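YfkN protein (Bacillus subtilis subsp. subtilis, PDB 3GVE) belongs to the calcineurin-like phosphoesterase family of metal-dependent proteins and holds a manganese and a magnesium ion side by side. Local coordinates at residues M24-D32 against H332-R340; N230-K238 against A263-N273. One frame throughout, in Å; residues are numbered along the deposited sequence. Where two conformers were deposited one is given.

The two contacts sit on opposite sides of the chain's centre, their own centres 38 Å apart and their nearest atoms about 21 Å apart, so they do not touch. The manganese (D19, H21, D64, H251) and magnesium (D64, N108, H216, H249) ions share D64. Contact 1 takes up the chain just after H21 and pins it to the C-terminal helix 322-340, at the boundary with the second subunit. Contact 2, formed by residues lying between the two segments of contact 1 in sequence, packs helix 232-238 on a hairpin. The V232 side chain there is about 12 Å from the magnesium and 13 Å from the manganese, while N230 touches the metal ligand H249.

Contact 1: M24-D32 against H332-R340; sequences MMDYDYYSD and HQNTLEYVR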
HETATM    1  N   MSE A  24       3.903  -6.119  12.325  1.00  9.52           N
HETATM    2  CA  MSE A  24       4.231  -6.401  13.725  1.00  9.59           C
HETATM    3  C   MSE A  24       5.303  -5.436  14.212  1.00  9.96           C
HETATM    4  O   MSE A  24       5.117  -4.731  15.179  1.00 11.32           O
HETATM    5  CB  MSE A  24       4.717  -7.845  13.874  1.00  9.68           C
HETATM    6  CG  MSE A  24       3.619  -8.873  13.540  1.00 10.27           C
HETATM    7 SE   MSE A  24       2.115  -8.863  14.767  0.75 11.80          SE
HETATM    8  CE  MSE A  24       0.833  -7.852  13.631  1.00 11.03           C
HETATM    9  N   MSE A  25       6.426  -5.439  13.515  1.00 11.10           N
HETATM   10  CA  MSE A  25       7.510  -4.514  13.796  1.00 11.49           C
HETATM   11  C   MSE A  25       7.278  -3.164  13.123  1.00 11.52           C
HETATM   12  O   MSE A  25       6.522  -3.055  12.172  1.00 11.93           O
HETATM   13  CB  MSE A  25       8.832  -5.102  13.323  1.00 12.00           C
HETATM   14  CG  MSE A  25       9.245  -6.355  14.069  1.00 13.72           C
HETATM   15 SE   MSE A  25       9.659  -6.025  15.962  0.75 16.22          SE
HETATM   16  CE  MSE A  25      11.524  -5.487  15.706  1.00 16.17           C
ATOM     17  N   ASP A  26       7.966  -2.142  13.615  1.00 12.14           N
ATOM     18  CA  ASP A  26       7.961  -0.844  12.950  1.00 12.57           C
ATOM     19  C   ASP A  26       9.034  -0.898  11.850  1.00 12.06           C
ATOM     20  O   ASP A  26      10.113  -0.313  11.965  1.00 13.14           O
ATOM     21  CB  ASP A  26       8.157   0.314  13.952  1.00 13.50           C
ATOM     22  CG  ASP A  26       9.394   0.168  14.841  1.00 14.70           C
ATOM     23  OD1 ASP A  26       9.910  -0.943  15.008  1.00 15.34           O
ATOM     24  OD2 ASP A  26       9.804   1.193  15.405  1.00 15.37           O
ATOM     25  N   TYR A  27       8.718  -1.633  10.794  1.00 12.34           N
ATOM     26  CA  TYR A  27       9.691  -2.052   9.785  1.00 11.99           C
ATOM     27  C   TYR A  27       9.079  -2.151   8.391  1.00 11.96           C
ATOM     28  O   TYR A  27       8.018  -2.727   8.205  1.00 12.35           O
ATOM     29  CB  TYR A  27      10.295  -3.405  10.183  1.00 12.12           C
ATOM     30  CG  TYR A  27      11.648  -3.664   9.549  1.00 12.71           C
ATOM     31  CD1 TYR A  27      12.814  -3.189  10.139  1.00 12.72           C
ATOM     32  CD2 TYR A  27      11.755  -4.353   8.352  1.00 12.76           C
ATOM     33  CE1 TYR A  27      14.042  -3.409   9.556  1.00 13.46           C
ATOM     34  CE2 TYR A  27      12.994  -4.587   7.772  1.00 13.01           C
ATOM     35  CZ  TYR A  27      14.118  -4.104   8.388  1.00 13.58           C
ATOM     36  OH  TYR A  27      15.360  -4.295   7.824  1.00 16.00           O
ATOM     37  N   ASP A  28       9.785  -1.591   7.417  1.00 11.58           N
ATOM     38  CA  ASP A  28       9.430  -1.660   6.011  1.00 13.22           C
ATOM     39  C   ASP A  28      10.283  -2.752   5.365  1.00 12.84           C
ATOM     40  O   ASP A  28      11.474  -2.571   5.162  1.00 12.88           O
ATOM     41  CB  ASP A  28       9.702  -0.285   5.356  1.00 15.12           C
ATOM     42  CG  ASP A  28       9.499  -0.283   3.852  1.00 19.27           C
ATOM     43  OD1 ASP A  28       9.034  -1.261   3.297  1.00 20.75           O
ATOM     44  OD2 ASP A  28       9.825   0.734   3.230  1.00 21.49           O
ATOM     45  N   TYR A  29       9.680  -3.887   5.053  1.00 12.72           N
ATOM     46  CA  TYR A  29      10.422  -4.998   4.461  1.00 12.79           C
ATOM     47  C   TYR A  29      10.847  -4.734   3.019  1.00 14.80           C
ATOM     48  O   TYR A  29      11.757  -5.380   2.537  1.00 17.01           O
ATOM     49  CB  TYR A  29       9.634  -6.320   4.506  1.00 12.00           C
ATOM     50  CG  TYR A  29       9.414  -6.867   5.911  1.00 11.49           C
ATOM     51  CD1 TYR A  29      10.454  -7.443   6.630  1.00 11.74           C
ATOM     52  CD2 TYR A  29       8.165  -6.781   6.519  1.00 11.35           C
ATOM     53  CE1 TYR A  29      10.258  -7.915   7.903  1.00 12.05           C
ATOM     54  CE2 TYR A  29       7.967  -7.257   7.785  1.00 11.99           C
ATOM     55  CZ  TYR A  29       9.016  -7.824   8.476  1.00 12.08           C
ATOM     56  OH  TYR A  29       8.826  -8.293   9.749  1.00 12.60           O
ATOM     57  N   TYR A  30      10.159  -3.825   2.342  1.00 15.34           N
ATOM     58  CA  TYR A  30      10.470  -3.514   0.945  1.00 16.95           C
ATOM     59  C   TYR A  30      11.711  -2.642   0.834  1.00 17.27           C
ATOM     60  O   TYR A  30      12.633  -3.037   0.142  1.00 18.46           O
ATOM     61  CB  TYR A  30       9.280  -2.864   0.236  1.00 18.26           C
ATOM     62  CG  TYR A  30       7.977  -3.569   0.532  1.00 19.50           C
ATOM     63  CD1 TYR A  30       7.076  -3.014   1.394  1.00 20.39           C
ATOM     64  CD2 TYR A  30       7.665  -4.793  -0.043  1.00 21.20           C
ATOM     65  CE1 TYR A  30       5.891  -3.649   1.694  1.00 20.48           C
ATOM     66  CE2 TYR A  30       6.472  -5.440   0.257  1.00 21.33           C
ATOM     67  CZ  TYR A  30       5.596  -4.851   1.122  1.00 20.07           C
ATOM     68  OH  TYR A  30       4.406  -5.452   1.432  1.00 21.41           O
ATOM     69  N   SER A  31      11.852  -1.556   1.583  0.50 17.66           N
ATOM     70  CA  SER A  31      13.092  -0.802   1.598  0.50 19.02           C
ATOM     71  C   SER A  31      14.138  -1.467   2.503  0.50 17.67           C
ATOM     72  O   SER A  31      15.310  -1.153   2.461  0.50 18.25           O
ATOM     73  CB  SER A  31      12.802   0.614   2.036  0.50 22.85           C
ATOM     74  OG  SER A  31      12.353   0.626   3.350  0.50 25.54           O
ATOM     75  N   ASP A  32      13.742  -2.453   3.333  1.00 16.85           N
ATOM     76  CA  ASP A  32      14.538  -3.206   4.288  1.00 17.07           C
ATOM     77  C   ASP A  32      15.124  -2.249   5.303  1.00 15.96           C
ATOM     78  O   ASP A  32      16.321  -2.201   5.523  1.00 17.18           O
ATOM     79  CB  ASP A  32      15.623  -4.028   3.579  1.00 18.98           C
ATOM     80  CG  ASP A  32      16.073  -5.241   4.375  1.00 21.26           C
ATOM     81  OD1 ASP A  32      15.759  -5.364   5.561  1.00 19.60           O
ATOM     82  OD2 ASP A  32      16.750  -6.091   3.772  1.00 24.42           O
ATOM     83  N   HIS A 332      10.322 -12.429  12.557  1.00 12.65           N
ATOM     84  CA  HIS A 332      10.815 -11.244  11.875  1.00 12.52           C
ATOM     85  C   HIS A 332      12.180 -11.502  11.229  1.00 12.31           C
ATOM     86  O   HIS A 332      12.384 -11.182  10.082  1.00 13.26           O
ATOM     87  CB  HIS A 332      10.857 -10.084  12.861  1.00 11.79           C
ATOM     88  CG  HIS A 332      11.521  -8.856  12.325  1.00 12.16           C
ATOM     89  ND1 HIS A 332      11.010  -8.115  11.282  1.00 12.44           N
ATOM     90  CD2 HIS A 332      12.673  -8.255  12.688  1.00 13.20           C
ATOM     91  CE1 HIS A 332      11.814  -7.099  11.038  1.00 12.61           C
ATOM     92  NE2 HIS A 332      12.826  -7.160  11.880  1.00 12.32           N
ATOM     93  N   GLN A 333      13.089 -12.120  11.976  1.00 12.83           N
ATOM     94  CA  GLN A 333      14.417 -12.442  11.427  1.00 13.77           C
ATOM     95  C   GLN A 333      14.335 -13.464  10.302  1.00 13.63           C
ATOM     96  O   GLN A 333      15.039 -13.344   9.320  1.00 14.19           O
ATOM     97  CB  GLN A 333      15.377 -12.881  12.530  1.00 14.68           C
ATOM     98  CG  GLN A 333      15.677 -11.732  13.473  1.00 16.72           C
ATOM     99  CD  GLN A 333      16.617 -12.091  14.574  1.00 18.36           C
ATOM    100  OE1 GLN A 333      17.217 -13.151  14.564  1.00 19.61           O
ATOM    101  NE2 GLN A 333      16.761 -11.198  15.525  1.00 19.38           N
ATOM    102  N   ASN A 334      13.432 -14.425  10.425  1.00 14.04           N
ATOM    103  CA  ASN A 334      13.198 -15.381   9.350  1.00 14.25           C
ATOM    104  C   ASN A 334      12.630 -14.700   8.109  1.00 13.43           C
ATOM    105  O   ASN A 334      12.933 -15.059   6.986  1.00 14.73           O
ATOM    106  CB  ASN A 334      12.256 -16.506   9.816  1.00 16.16           C
ATOM    107  CG  ASN A 334      12.891 -17.412  10.865  1.00 18.23           C
ATOM    108  OD1 ASN A 334      14.087 -17.386  11.083  1.00 19.54           O
ATOM    109  ND2 ASN A 334      12.075 -18.205  11.512  1.00 19.83           N
ATOM    110  N   THR A 335      11.780 -13.707   8.336  1.00 13.30           N
ATOM    111  CA  THR A 335      11.215 -12.929   7.245  1.00 13.43           C
ATOM    112  C   THR A 335      12.291 -12.104   6.517  1.00 14.31           C
ATOM    113  O   THR A 335      12.293 -12.022   5.308  1.00 15.19           O
ATOM    114  CB  THR A 335      10.055 -12.040   7.741  1.00 12.90           C
ATOM    115  OG1 THR A 335       9.014 -12.885   8.234  1.00 13.12           O
ATOM    116  CG2 THR A 335       9.490 -11.179   6.623  1.00 12.94           C
ATOM    117  N   LEU A 336      13.184 -11.494   7.278  1.00 14.63           N
ATOM    118  CA  LEU A 336      14.294 -10.781   6.663  1.00 13.86           C
ATOM    119  C   LEU A 336      15.080 -11.714   5.737  1.00 15.22           C
ATOM    120  O   LEU A 336      15.421 -11.337   4.646  1.00 15.82           O
ATOM    121  CB  LEU A 336      15.219 -10.208   7.726  1.00 14.04           C
ATOM    122  CG  LEU A 336      14.689  -9.087   8.610  1.00 14.20           C
ATOM    123  CD1 LEU A 336      15.696  -8.756   9.695  1.00 15.00           C
ATOM    124  CD2 LEU A 336      14.308  -7.825   7.839  1.00 15.60           C
ATOM    125  N   GLU A 337      15.349 -12.934   6.182  1.00 16.20           N
ATOM    126  CA  GLU A 337      16.096 -13.891   5.371  1.00 18.33           C
ATOM    127  C   GLU A 337      15.308 -14.206   4.108  1.00 17.79           C
ATOM    128  O   GLU A 337      15.835 -14.263   3.014  1.00 17.62           O
ATOM    129  CB  GLU A 337      16.361 -15.157   6.179  1.00 22.18           C
ATOM    130  CG  GLU A 337      17.193 -16.220   5.474  1.00 27.26           C
ATOM    131  CD  GLU A 337      17.506 -17.430   6.350  1.00 32.36           C
ATOM    132  OE1 GLU A 337      18.611 -17.993   6.215  1.00 33.57           O
ATOM    133  OE2 GLU A 337      16.658 -17.844   7.157  1.00 35.00           O
ATOM    134  N   TYR A 338      14.013 -14.410   4.288  1.00 17.22           N
ATOM    135  CA  TYR A 338      13.106 -14.724   3.196  1.00 18.04           C
ATOM    136  C   TYR A 338      13.085 -13.620   2.133  1.00 18.80           C
ATOM    137  O   TYR A 338      13.116 -13.891   0.941  1.00 19.69           O
ATOM    138  CB  TYR A 338      11.705 -14.958   3.772  1.00 18.34           C
ATOM    139  CG  TYR A 338      10.575 -14.863   2.783  1.00 17.04           C
ATOM    140  CD1 TYR A 338      10.430 -15.783   1.769  1.00 15.36           C
ATOM    141  CD2 TYR A 338       9.646 -13.854   2.879  1.00 17.78           C
ATOM    142  CE1 TYR A 338       9.391 -15.681   0.868  1.00 15.82           C
ATOM    143  CE2 TYR A 338       8.632 -13.745   2.003  1.00 17.35           C
ATOM    144  CZ  TYR A 338       8.488 -14.648   0.998  1.00 16.95           C
ATOM    145  OH  TYR A 338       7.445 -14.514   0.120  1.00 17.95           O
ATOM    146  N   VAL A 339      13.042 -12.379   2.579  1.00 19.60           N
ATOM    147  CA  VAL A 339      12.966 -11.234   1.686  1.00 20.64           C
ATOM    148  C   VAL A 339      14.275 -10.970   0.940  1.00 22.04           C
ATOM    149  O   VAL A 339      14.271 -10.514  -0.196  1.00 23.45           O
ATOM    150  CB  VAL A 339      12.596  -9.977   2.472  1.00 21.06           C
ATOM    151  CG1 VAL A 339      12.775  -8.772   1.632  1.00 21.95           C
ATOM    152  CG2 VAL A 339      11.165 -10.085   2.958  1.00 21.10           C
ATOM    153  N   ARG A 340      15.377 -11.259   1.605  1.00 22.43           N
ATOM    154  CA  ARG A 340      16.696 -10.973   1.067  1.00 24.84           C
ATOM    155  C   ARG A 340      17.133 -12.046   0.076  1.00 27.15           C
ATOM    156  O   ARG A 340      17.965 -11.800  -0.798  1.00 27.70           O
ATOM    157  CB  ARG A 340      17.696 -10.799   2.214  1.00 24.96           C
ATOM    158  CG  ARG A 340      17.619  -9.411   2.849  1.00 26.12           C
ATOM    159  CD  ARG A 340      18.055  -9.433   4.277  1.00 25.79           C
ATOM    160  NE  ARG A 340      17.879  -8.167   4.986  1.00 25.21           N
ATOM    161  CZ  ARG A 340      18.253  -8.004   6.248  1.00 26.26           C
ATOM    162  NH1 ARG A 340      18.075  -6.847   6.869  1.00 28.60           N
ATOM    163  NH2 ARG A 340      18.835  -9.013   6.887  1.00 24.71           N
TER
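H332 sends its imidazole off the helix with CG opposite the backbone N (chi1 172°), and Y29 turns its ring back beside its own backbone N, which brings Y29 OH to 2.7 Å from H332 ND1 in a short hydrogen bond. These two rings meet rim to rim. The next atom of the same ring edge, H332 CE1, stands 3.7 Å from Y27 CG, over the tyrosine face, a T-shaped pair with planes at 79°. M25 CG lies on one face of H332, 3.8 Å from the ring centroid, in a CH-pi contact. Y27, Y29 and H332 thus make an aromatic cluster clamping the C-terminal helix 322-340 against the loop and short strand that follow the metal-site residue H21. T335 CG2 and Y27 CD2 sandwich the Y29 ring, while L336 CD2 reaches Y27 CE2 at 3.5 Å. Beyond the cluster, R340 forms a side-on salt bridge with the D32 carboxylate: NE gives OD2 an almost straight bond (2.7 Å, 177°) on its syn lone pair, and NH1 donates to D32 OD1 at 3.0 Å. From the anti side, Y27 OH also donates to D32 OD1 (2.5 Å). E258 of the second subunit packs on both D32 and R340.

Contact 2: N230-K238 against A263-N273; sequences NAVFDLATK and AQFNVEKGTIN
N273 hydrogen-bonds across to the helix: ND2 donates to A236 O at 2.9 Å (177°), with the acceptor in the plane of the amide, while ND2 itself lies tilted from the A236 carbonyl plane. Beside it the A236 methyl settles on the hairpin strand, its CB 3.6 Å from I272 O and 3.8 Å from I272 CG2. Helix and hairpin come closest here, the CA atoms of A236 and N273 being 6.0 Å apart.

One turn back, F233 carries its CG opposite the backbone N (chi1 -178°), which swings the ring out along the hairpin. F233 CD1 comes within 3.6 Å of F265 CE2, the two rings meeting rim to rim with planes 21° apart. A263 O lies at the edge of the F233 ring, near its plane, and Q264 CB approaches obliquely. At the inner end V232 CG1 meets I272 CD1 at 4.0 Å, the two side chains crossing at about a right angle.

T237 supports this layer from within the helix. Its CG2 lies over one face of F233 and also touches N273 CB, while OG1 donates to F233 O at 2.7 Å, fixing the threonine's rotation.

On the hairpin side, N273 N bonds to Q264 O at 2.8 Å, tying the two arms together at the end that meets the helix. The far turn closes with an Asx motif, N266 OD1 accepting from K269 N, and a G1 beta bulge at G270 and T271 opposite N266.

Further out, Y259 meets the F265 ring, and I272 and V232 both pack on V277 of strand 275-280. A236 rests on I245 of strand 244-247, and L235 turns to helix 192-205, so helix 232-238 lies between that helix and the hairpin, itself part of the large mixed sheet through pairing of 271-272 with 275-280.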
ATOM      1  N   ASN A 230     -19.350  -0.472   2.714  1.00  8.84           N
ATOM      2  CA  ASN A 230     -19.016   0.390   3.845  1.00  8.79           C
ATOM      3  C   ASN A 230     -20.291   0.793   4.580  1.00  8.76           C
ATOM      4  O   ASN A 230     -20.899   1.793   4.280  1.00  9.79           O
ATOM      5  CB  ASN A 230     -18.208   1.600   3.348  1.00  9.12           C
ATOM      6  CG  ASN A 230     -16.811   1.198   2.900  1.00  9.82           C
ATOM      7  OD1 ASN A 230     -16.043   0.654   3.672  1.00 10.58           O
ATOM      8  ND2 ASN A 230     -16.487   1.462   1.642  1.00 10.52           N
ATOM      9  N   ALA A 231     -20.658  -0.026   5.548  1.00  8.63           N
ATOM     10  CA  ALA A 231     -22.002  -0.050   6.096  1.00  9.23           C
ATOM     11  C   ALA A 231     -22.171   0.460   7.522  1.00  8.60           C
ATOM     12  O   ALA A 231     -23.219   0.264   8.092  1.00  9.27           O
ATOM     13  CB  ALA A 231     -22.568  -1.489   5.996  1.00  9.82           C
ATOM     14  N   VAL A 232     -21.149   1.085   8.099  1.00  8.20           N
ATOM     15  CA  VAL A 232     -21.240   1.523   9.495  1.00  8.60           C
ATOM     16  C   VAL A 232     -22.423   2.471   9.781  1.00  8.54           C
ATOM     17  O   VAL A 232     -23.076   2.358  10.796  1.00  8.84           O
ATOM     18  CB  VAL A 232     -19.920   2.142   9.987  1.00  9.73           C
ATOM     19  CG1 VAL A 232     -20.143   2.841  11.344  1.00  9.90           C
ATOM     20  CG2 VAL A 232     -18.849   1.043  10.122  1.00 11.05           C
ATOM     21  N   PHE A 233     -22.676   3.416   8.886  1.00  8.36           N
ATOM     22  CA  PHE A 233     -23.799   4.336   9.099  1.00  8.83           C
ATOM     23  C   PHE A 233     -25.106   3.552   9.225  1.00  8.25           C
ATOM     24  O   PHE A 233     -25.932   3.850  10.049  1.00  9.13           O
ATOM     25  CB  PHE A 233     -23.888   5.346   7.954  1.00  9.11           C
ATOM     26  CG  PHE A 233     -24.987   6.359   8.125  1.00  9.14           C
ATOM     27  CD1 PHE A 233     -24.769   7.551   8.795  1.00 10.31           C
ATOM     28  CD2 PHE A 233     -26.236   6.115   7.592  1.00  9.79           C
ATOM     29  CE1 PHE A 233     -25.806   8.492   8.930  1.00 11.52           C
ATOM     30  CE2 PHE A 233     -27.268   7.050   7.723  1.00 10.71           C
ATOM     31  CZ  PHE A 233     -27.047   8.234   8.388  1.00 11.69           C
ATOM     32  N   ASP A 234     -25.272   2.554   8.372  1.00  8.42           N
ATOM     33  CA  ASP A 234     -26.462   1.710   8.395  1.00  9.03           C
ATOM     34  C   ASP A 234     -26.544   0.795   9.619  1.00  9.14           C
ATOM     35  O   ASP A 234     -27.609   0.608  10.173  1.00  9.74           O
ATOM     36  CB  ASP A 234     -26.569   0.939   7.075  1.00  9.95           C
ATOM     37  CG  ASP A 234     -26.556   1.872   5.873  1.00 10.72           C
ATOM     38  OD1 ASP A 234     -27.352   2.813   5.837  1.00 11.25           O
ATOM     39  OD2 ASP A 234     -25.713   1.688   5.019  1.00 10.86           O
ATOM     40  N   LEU A 235     -25.412   0.243  10.041  1.00  9.43           N
ATOM     41  CA  LEU A 235     -25.369  -0.478  11.302  1.00 10.33           C
ATOM     42  C   LEU A 235     -25.836   0.409  12.454  1.00  9.55           C
ATOM     43  O   LEU A 235     -26.635   0.004  13.280  1.00 11.31           O
ATOM     44  CB  LEU A 235     -23.953  -0.944  11.596  1.00 12.25           C
ATOM     45  CG  LEU A 235     -23.567  -2.296  11.031  1.00 14.45           C
ATOM     46  CD1 LEU A 235     -22.080  -2.525  11.334  1.00 15.77           C
ATOM     47  CD2 LEU A 235     -24.419  -3.441  11.640  1.00 13.74           C
ATOM     48  N   ALA A 236     -25.338   1.636  12.490  1.00  8.68           N
ATOM     49  CA  ALA A 236     -25.660   2.528  13.602  1.00  9.34           C
ATOM     50  C   ALA A 236     -27.120   2.972  13.599  1.00  9.60           C
ATOM     51  O   ALA A 236     -27.676   3.221  14.648  1.00 10.31           O
ATOM     52  CB  ALA A 236     -24.739   3.751  13.583  1.00  9.76           C
ATOM     53  N   THR A 237     -27.721   3.081  12.415  1.00 10.11           N
ATOM     54  CA  THR A 237     -29.067   3.645  12.298  1.00 11.03           C
ATOM     55  C   THR A 237     -30.186   2.609  12.151  1.00 11.04           C
ATOM     56  O   THR A 237     -31.308   2.880  12.544  1.00 11.96           O
ATOM     57  CB  THR A 237     -29.152   4.645  11.128  1.00 11.55           C
ATOM     58  OG1 THR A 237     -28.656   4.022   9.937  1.00 11.13           O
ATOM     59  CG2 THR A 237     -28.346   5.931  11.432  1.00 12.99           C
ATOM     60  N   LYS A 238     -29.889   1.452  11.565  1.00 10.96           N
ATOM     61  CA  LYS A 238     -30.935   0.474  11.217  1.00 11.96           C
ATOM     62  C   LYS A 238     -31.059  -0.685  12.181  1.00 13.21           C
ATOM     63  O   LYS A 238     -31.978  -1.476  12.075  1.00 16.81           O
ATOM     64  CB  LYS A 238     -30.732  -0.088   9.806  1.00 11.89           C
ATOM     65  CG  LYS A 238     -30.768   0.917   8.669  1.00 12.61           C
ATOM     66  CD  LYS A 238     -30.728   0.180   7.318  1.00 14.68           C
ATOM     67  CE  LYS A 238     -30.722   1.135   6.136  1.00 16.00           C
ATOM     68  NZ  LYS A 238     -30.776   0.331   4.865  1.00 17.02           N
ATOM     69  N   ALA A 263     -25.823  14.816   9.408  1.00 10.23           N
ATOM     70  CA  ALA A 263     -26.882  14.310  10.267  1.00 10.23           C
ATOM     71  C   ALA A 263     -26.495  12.961  10.883  1.00  9.68           C
ATOM     72  O   ALA A 263     -25.983  12.099  10.207  1.00 10.22           O
ATOM     73  CB  ALA A 263     -28.195  14.181   9.495  1.00 11.14           C
ATOM     74  N   GLN A 264     -26.745  12.837  12.178  1.00 10.63           N
ATOM     75  CA  GLN A 264     -26.502  11.618  12.950  1.00 11.05           C
ATOM     76  C   GLN A 264     -25.105  11.557  13.559  1.00  9.75           C
ATOM     77  O   GLN A 264     -24.863  10.776  14.445  1.00 11.07           O
ATOM     78  CB  GLN A 264     -26.753  10.356  12.110  1.00 14.29           C
ATOM     79  CG  GLN A 264     -28.194  10.158  11.744  1.00 18.19           C
ATOM     80  CD  GLN A 264     -29.023  10.237  12.983  1.00 24.52           C
ATOM     81  OE1 GLN A 264     -28.850   9.453  13.893  1.00 26.04           O
ATOM     82  NE2 GLN A 264     -29.848  11.243  13.066  1.00 27.13           N
ATOM     83  N   PHE A 265     -24.194  12.385  13.065  1.00  9.27           N
ATOM     84  CA  PHE A 265     -22.815  12.390  13.537  1.00  8.85           C
ATOM     85  C   PHE A 265     -22.603  13.412  14.663  1.00  9.79           C
ATOM     86  O   PHE A 265     -23.114  14.503  14.618  1.00 11.56           O
ATOM     87  CB  PHE A 265     -21.857  12.697  12.374  1.00  9.38           C
ATOM     88  CG  PHE A 265     -21.717  11.561  11.372  1.00  9.00           C
ATOM     89  CD1 PHE A 265     -20.622  10.703  11.408  1.00  9.14           C
ATOM     90  CD2 PHE A 265     -22.675  11.359  10.398  1.00  9.54           C
ATOM     91  CE1 PHE A 265     -20.485   9.678  10.491  1.00 10.22           C
ATOM     92  CE2 PHE A 265     -22.553  10.312   9.476  1.00 10.08           C
ATOM     93  CZ  PHE A 265     -21.441   9.473   9.522  1.00  9.85           C
ATOM     94  N   ASN A 266     -21.826  13.028  15.662  1.00  9.95           N
ATOM     95  CA  ASN A 266     -21.321  13.939  16.683  1.00 10.80           C
ATOM     96  C   ASN A 266     -19.801  13.733  16.784  1.00 10.28           C
ATOM     97  O   ASN A 266     -19.324  12.755  17.340  1.00 10.09           O
ATOM     98  CB  ASN A 266     -22.022  13.693  18.018  1.00 11.88           C
ATOM     99  CG  ASN A 266     -21.631  14.710  19.083  1.00 13.12           C
ATOM    100  OD1 ASN A 266     -20.509  15.148  19.130  1.00 13.35           O
ATOM    101  ND2 ASN A 266     -22.572  15.069  19.935  1.00 15.34           N
ATOM    102  N   VAL A 267     -19.051  14.659  16.201  1.00 10.77           N
ATOM    103  CA  VAL A 267     -17.602  14.592  16.168  1.00 12.44           C
ATOM    104  C   VAL A 267     -16.962  14.729  17.528  1.00 12.99           C
ATOM    105  O   VAL A 267     -16.058  13.991  17.847  1.00 13.45           O
ATOM    106  CB  VAL A 267     -16.980  15.542  15.111  1.00 14.16           C
ATOM    107  CG1 VAL A 267     -15.480  15.482  15.177  1.00 15.10           C
ATOM    108  CG2 VAL A 267     -17.542  15.243  13.701  1.00 15.25           C
ATOM    109  N   GLU A 268     -17.473  15.654  18.320  0.50 13.96           N
ATOM    110  CA  GLU A 268     -16.929  15.872  19.646  0.50 15.71           C
ATOM    111  C   GLU A 268     -17.030  14.591  20.467  0.50 14.33           C
ATOM    112  O   GLU A 268     -16.076  14.209  21.116  0.50 15.28           O
ATOM    113  CB  GLU A 268     -17.643  17.045  20.328  0.50 20.59           C
ATOM    114  CG  GLU A 268     -17.468  18.395  19.598  0.50 27.20           C
ATOM    115  CD  GLU A 268     -16.002  18.748  19.386  0.50 32.43           C
ATOM    116  OE1 GLU A 268     -15.539  18.812  18.236  0.50 34.00           O
ATOM    117  OE2 GLU A 268     -15.292  18.941  20.380  0.50 34.56           O
ATOM    118  N   LYS A 269     -18.169  13.906  20.403  1.00 12.85           N
ATOM    119  CA  LYS A 269     -18.334  12.670  21.183  1.00 12.95           C
ATOM    120  C   LYS A 269     -17.865  11.425  20.455  1.00 11.19           C
ATOM    121  O   LYS A 269     -17.750  10.372  21.091  1.00 11.71           O
ATOM    122  CB  LYS A 269     -19.763  12.520  21.647  1.00 15.07           C
ATOM    123  CG  LYS A 269     -20.222  13.696  22.546  1.00 18.30           C
ATOM    124  CD  LYS A 269     -21.561  13.368  23.079  1.00 22.48           C
ATOM    125  CE  LYS A 269     -21.497  12.379  24.286  1.00 27.08           C
ATOM    126  NZ  LYS A 269     -21.152  12.958  25.596  1.00 29.87           N
ATOM    127  N   GLY A 270     -17.599  11.523  19.167  1.00  9.10           N
ATOM    128  CA  GLY A 270     -17.256  10.365  18.341  1.00  9.43           C
ATOM    129  C   GLY A 270     -18.363   9.382  18.235  1.00  8.93           C
ATOM    130  O   GLY A 270     -18.121   8.162  18.462  1.00  9.83           O
ATOM    131  N   THR A 271     -19.565   9.808  17.911  1.00  9.21           N
ATOM    132  CA  THR A 271     -20.731   8.921  17.794  1.00  9.57           C
ATOM    133  C   THR A 271     -21.479   9.006  16.474  1.00  8.99           C
ATOM    134  O   THR A 271     -21.463  10.067  15.845  1.00  9.59           O
ATOM    135  CB  THR A 271     -21.745   9.165  19.001  1.00  9.90           C
ATOM    136  OG1 THR A 271     -22.180  10.517  18.920  1.00 10.88           O
ATOM    137  CG2 THR A 271     -21.177   8.880  20.346  1.00 10.68           C
ATOM    138  N   ILE A 272     -22.160   7.940  16.122  1.00  8.50           N
ATOM    139  CA  ILE A 272     -23.064   7.954  14.987  1.00  8.84           C
ATOM    140  C   ILE A 272     -24.374   7.391  15.535  1.00  9.03           C
ATOM    141  O   ILE A 272     -24.404   6.296  16.068  1.00  8.94           O
ATOM    142  CB  ILE A 272     -22.539   7.101  13.802  1.00  9.54           C
ATOM    143  CG1 ILE A 272     -21.110   7.521  13.415  1.00 10.66           C
ATOM    144  CG2 ILE A 272     -23.509   7.211  12.604  1.00 10.88           C
ATOM    145  CD1 ILE A 272     -20.527   6.710  12.268  1.00 11.43           C
ATOM    146  N   ASN A 273     -25.433   8.184  15.409  1.00 10.56           N
ATOM    147  CA  ASN A 273     -26.728   7.865  16.007  1.00 10.65           C
ATOM    148  C   ASN A 273     -26.595   7.528  17.484  1.00 10.34           C
ATOM    149  O   ASN A 273     -27.257   6.645  17.980  1.00 11.89           O
ATOM    150  CB  ASN A 273     -27.441   6.737  15.256  1.00 11.78           C
ATOM    151  CG  ASN A 273     -28.897   6.593  15.670  1.00 13.16           C
ATOM    152  OD1 ASN A 273     -29.543   7.557  16.057  1.00 16.12           O
ATOM    153  ND2 ASN A 273     -29.402   5.386  15.602  1.00 12.15           N
TER